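Local coordinates for taurine:2-oxoglutarate aminotransferase (Bifidobacterium kashiwanohense PV20-2, PDB 6JIX), which probably transfers the amino group of taurine to 2-oxoglutarate as a pyridoxal 5'-phosphate-dependent class-III aminotransferase, at residues 176-186 with 227-235. Residues are numbered along the deposited sequence; the frame is centred on the assembly and turned at random.
Sequences NPNMYEDGYTR and VILPPEGYM
The ring of Tyr234 takes Pro177 over one face: CD of Pro177 sits 4.2 Å from the ring centroid, 26° off its normal, a CH-pi contact displaced toward CZ and the hydroxyl. Tyr234 reaches it with CG anti to its own backbone N (chi1 -177°), and its OH also lies against CB of Asn176. The other flat group is the Arg186 guanidinium. CB of Met179 lies over one of its faces, offset toward the rim, while the Leu229 carbonyl is near its plane at the edge; the modelled approach there is too tight to be trusted. The charged end is held by a salt bridge from NH2 to Glu363 on strand 361-367.

Pro231 bridges Pro177 and Met179: its CD meets CG of Pro177 at 3.7 Å, and its CB touches SD of Met179 at 3.9 Å. Further along, CG2 of Ile228 packs against the side-chain amide of Asn178, 3.6 Å from CG; the two side chains cross at roughly a right angle.

One water links the backbones: it donates to Pro177 O and to Leu229 O (2.8 Å) and accepts from Met179 N. Asp182 OD2 receives the Asn178 N-H from above the carboxylate plane, and the short turn 179-182 closes in a Schellman motif at Gly183.

Here the loop after edge strand 171-174 of the seven-stranded sheet meets the connection that follows strand 213-219. The latter makes an inverse gamma turn at Ile228, then a type II turn, Pro231 to Tyr234, with Gly233 as N-cap of helix 234-245: loop-to-loop packing in the large domain of a fold-type I PLP enzyme, away from the annotated sites.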
loop_
_atom_site.group_PDB
_atom_site.type_symbol
_atom_site.label_atom_id
_atom_site.label_comp_id
_atom_site.label_asym_id
_atom_site.label_seq_id
_atom_site.Cartn_x
_atom_site.Cartn_y
_atom_site.Cartn_z
ATOM N N ASN A 176 14.568 -22.975 3.079
ATOM C CA ASN A 176 15.894 -22.468 2.753
ATOM C C ASN A 176 16.836 -22.670 3.932
ATOM O O ASN A 176 16.392 -22.743 5.083
ATOM C CB ASN A 176 15.864 -20.976 2.377
ATOM C CG ASN A 176 14.941 -20.142 3.269
ATOM O OD1 ASN A 176 14.042 -20.664 3.938
ATOM N ND2 ASN A 176 15.149 -18.826 3.256
ATOM N N PRO A 177 18.140 -22.762 3.673
ATOM C CA PRO A 177 19.088 -23.077 4.751
ATOM C C PRO A 177 19.371 -21.869 5.625
ATOM O O PRO A 177 19.582 -20.756 5.137
ATOM C CB PRO A 177 20.354 -23.503 3.995
ATOM C CG PRO A 177 20.282 -22.712 2.729
ATOM C CD PRO A 177 18.812 -22.636 2.367
ATOM N N ASN A 178 19.371 -22.109 6.932
ATOM C CA ASN A 178 19.925 -21.189 7.919
ATOM C C ASN A 178 21.133 -21.920 8.483
ATOM O O ASN A 178 21.010 -22.698 9.430
ATOM C CB ASN A 178 18.927 -20.831 9.023
ATOM C CG ASN A 178 19.511 -19.844 10.068
ATOM O OD1 ASN A 178 20.727 -19.656 10.175
ATOM N ND2 ASN A 178 18.627 -19.229 10.846
ATOM N N MET A 179 22.302 -21.659 7.892
ATOM C CA MET A 179 23.468 -22.509 8.121
ATOM C C MET A 179 23.700 -22.797 9.600
ATOM O O MET A 179 23.804 -23.960 10.000
ATOM C CB MET A 179 24.699 -21.879 7.487
ATOM C CG MET A 179 24.879 -22.378 6.090
ATOM S SD MET A 179 26.362 -21.738 5.351
ATOM C CE MET A 179 27.276 -23.269 5.148
ATOM N N TYR A 180 23.784 -21.758 10.436
ATOM C CA TYR A 180 24.056 -22.005 11.849
ATOM C C TYR A 180 22.962 -22.857 12.489
ATOM O O TYR A 180 23.248 -23.879 13.122
ATOM C CB TYR A 180 24.229 -20.694 12.605
ATOM C CG TYR A 180 24.530 -20.935 14.065
ATOM C CD1 TYR A 180 25.846 -21.062 14.524
ATOM C CD2 TYR A 180 23.496 -21.074 14.992
ATOM C CE1 TYR A 180 26.115 -21.307 15.864
ATOM C CE2 TYR A 180 23.760 -21.314 16.341
ATOM C CZ TYR A 180 25.062 -21.434 16.769
ATOM O OH TYR A 180 25.299 -21.683 18.108
ATOM N N GLU A 181 21.691 -22.463 12.328
ATOM C CA GLU A 181 20.610 -23.173 13.012
ATOM C C GLU A 181 20.432 -24.611 12.512
ATOM O O GLU A 181 19.773 -25.418 13.181
ATOM C CB GLU A 181 19.307 -22.390 12.869
ATOM C CG GLU A 181 19.272 -21.085 13.668
ATOM C CD GLU A 181 17.884 -20.482 13.761
ATOM O OE1 GLU A 181 16.907 -21.217 13.511
ATOM O OE2 GLU A 181 17.779 -19.276 14.089
ATOM N N ASP A 182 20.954 -24.938 11.336
ATOM C CA ASP A 182 20.856 -26.282 10.797
ATOM C C ASP A 182 22.063 -27.146 11.153
ATOM O O ASP A 182 22.075 -28.332 10.821
ATOM C CB ASP A 182 20.693 -26.232 9.270
ATOM C CG ASP A 182 19.389 -25.554 8.825
ATOM O OD1 ASP A 182 18.354 -25.650 9.535
ATOM O OD2 ASP A 182 19.405 -24.929 7.741
ATOM N N GLY A 183 23.066 -26.597 11.829
ATOM C CA GLY A 183 24.191 -27.392 12.272
ATOM C C GLY A 183 25.478 -27.262 11.483
ATOM O O GLY A 183 26.414 -28.026 11.745
ATOM N N TYR A 184 25.562 -26.347 10.520
ATOM C CA TYR A 184 26.760 -26.193 9.697
ATOM C C TYR A 184 27.510 -24.912 10.070
ATOM O O TYR A 184 27.144 -24.197 11.010
ATOM C CB TYR A 184 26.401 -26.212 8.211
ATOM C CG TYR A 184 25.484 -27.345 7.808
ATOM C CD1 TYR A 184 25.979 -28.621 7.548
ATOM C CD2 TYR A 184 24.128 -27.135 7.684
ATOM C CE1 TYR A 184 25.131 -29.658 7.177
ATOM C CE2 TYR A 184 23.282 -28.149 7.316
ATOM C CZ TYR A 184 23.784 -29.407 7.061
ATOM O OH TYR A 184 22.912 -30.398 6.694
ATOM N N THR A 185 28.568 -24.625 9.308
ATOM C CA THR A 185 29.518 -23.555 9.626
ATOM C C THR A 185 29.882 -22.786 8.361
ATOM O O THR A 185 30.510 -23.350 7.458
ATOM C CB THR A 185 30.772 -24.132 10.291
ATOM O OG1 THR A 185 30.377 -24.951 11.401
ATOM C CG2 THR A 185 31.675 -23.014 10.783
ATOM N N ARG A 186 29.525 -21.492 8.320
ATOM C CA ARG A 186 29.647 -20.688 7.099
ATOM C C ARG A 186 31.045 -20.733 6.491
ATOM O O ARG A 186 31.208 -20.536 5.282
ATOM C CB ARG A 186 29.232 -19.232 7.376
ATOM C CG ARG A 186 28.525 -18.526 6.200
ATOM C CD ARG A 186 27.674 -17.320 6.652
ATOM N NE ARG A 186 26.805 -17.647 7.791
ATOM C CZ ARG A 186 25.503 -17.931 7.691
ATOM N NH1 ARG A 186 24.917 -17.922 6.500
ATOM N NH2 ARG A 186 24.777 -18.239 8.775
ATOM N N VAL A 227 18.935 -11.721 8.882
ATOM C CA VAL A 227 20.100 -11.502 8.025
ATOM C C VAL A 227 20.758 -12.845 7.763
ATOM O O VAL A 227 21.941 -13.043 8.058
ATOM C CB VAL A 227 21.095 -10.505 8.656
ATOM C CG1 VAL A 227 22.117 -10.052 7.639
ATOM C CG2 VAL A 227 20.353 -9.304 9.211
ATOM N N ILE A 228 20.000 -13.773 7.186
ATOM C CA ILE A 228 20.459 -15.151 7.007
ATOM C C ILE A 228 21.208 -15.193 5.678
ATOM O O ILE A 228 20.648 -15.507 4.628
ATOM C CB ILE A 228 19.309 -16.153 7.070
ATOM C CG1 ILE A 228 18.372 -15.797 8.233
ATOM C CG2 ILE A 228 19.848 -17.566 7.266
ATOM C CD1 ILE A 228 16.967 -16.339 8.101
ATOM N N LEU A 229 22.496 -14.864 5.737
ATOM C CA LEU A 229 23.359 -14.945 4.573
ATOM C C LEU A 229 23.294 -16.352 3.980
ATOM O O LEU A 229 23.432 -17.334 4.721
ATOM C CB LEU A 229 24.796 -14.600 4.954
ATOM C CG LEU A 229 24.947 -13.234 5.624
ATOM C CD1 LEU A 229 26.350 -13.059 6.183
ATOM C CD2 LEU A 229 24.574 -12.093 4.646
ATOM N N PRO A 230 23.061 -16.481 2.676
ATOM C CA PRO A 230 22.968 -17.809 2.054
ATOM C C PRO A 230 24.332 -18.453 1.921
ATOM O O PRO A 230 25.351 -17.748 1.824
ATOM C CB PRO A 230 22.376 -17.498 0.670
ATOM C CG PRO A 230 22.848 -16.108 0.391
ATOM C CD PRO A 230 22.782 -15.403 1.721
ATOM N N PRO A 231 24.398 -19.789 1.881
ATOM C CA PRO A 231 25.664 -20.450 1.561
ATOM C C PRO A 231 26.134 -20.063 0.168
ATOM O O PRO A 231 25.331 -19.761 -0.717
ATOM C CB PRO A 231 25.319 -21.945 1.641
ATOM C CG PRO A 231 23.803 -22.007 1.498
ATOM C CD PRO A 231 23.333 -20.768 2.193
ATOM N N GLU A 232 27.453 -20.045 -0.003
ATOM C CA GLU A 232 28.069 -19.714 -1.278
ATOM C C GLU A 232 27.437 -20.522 -2.390
ATOM O O GLU A 232 27.213 -21.717 -2.234
ATOM C CB GLU A 232 29.569 -20.020 -1.212
ATOM C CG GLU A 232 30.366 -19.483 -2.376
ATOM C CD GLU A 232 30.365 -17.960 -2.413
ATOM O OE1 GLU A 232 30.619 -17.400 -3.508
ATOM O OE2 GLU A 232 30.111 -17.327 -1.349
ATOM N N GLY A 233 27.117 -19.863 -3.502
ATOM C CA GLY A 233 26.628 -20.550 -4.685
ATOM C C GLY A 233 25.142 -20.865 -4.728
ATOM O O GLY A 233 24.648 -21.266 -5.793
ATOM N N TYR A 234 24.422 -20.721 -3.609
ATOM C CA TYR A 234 22.995 -21.052 -3.554
ATOM C C TYR A 234 22.150 -20.147 -4.455
ATOM O O TYR A 234 21.358 -20.637 -5.265
ATOM C CB TYR A 234 22.512 -20.969 -2.112
ATOM C CG TYR A 234 21.071 -21.353 -1.877
ATOM C CD1 TYR A 234 20.624 -22.669 -2.060
ATOM C CD2 TYR A 234 20.154 -20.407 -1.432
ATOM C CE1 TYR A 234 19.300 -23.017 -1.814
ATOM C CE2 TYR A 234 18.834 -20.754 -1.178
ATOM C CZ TYR A 234 18.414 -22.048 -1.369
ATOM O OH TYR A 234 17.102 -22.359 -1.117
ATOM N N MET A 235 22.295 -18.822 -4.326
ATOM C CA MET A 235 21.488 -17.917 -5.145
ATOM C C MET A 235 21.757 -18.138 -6.625
ATOM O O MET A 235 20.841 -18.033 -7.453
ATOM C CB MET A 235 21.764 -16.453 -4.790
ATOM C CG MET A 235 21.281 -15.994 -3.436
ATOM S SD MET A 235 19.627 -16.552 -3.023
ATOM C CE MET A 235 18.558 -15.245 -3.635
HETATM O O HOH W 1 22.540 -19.840 5.558
#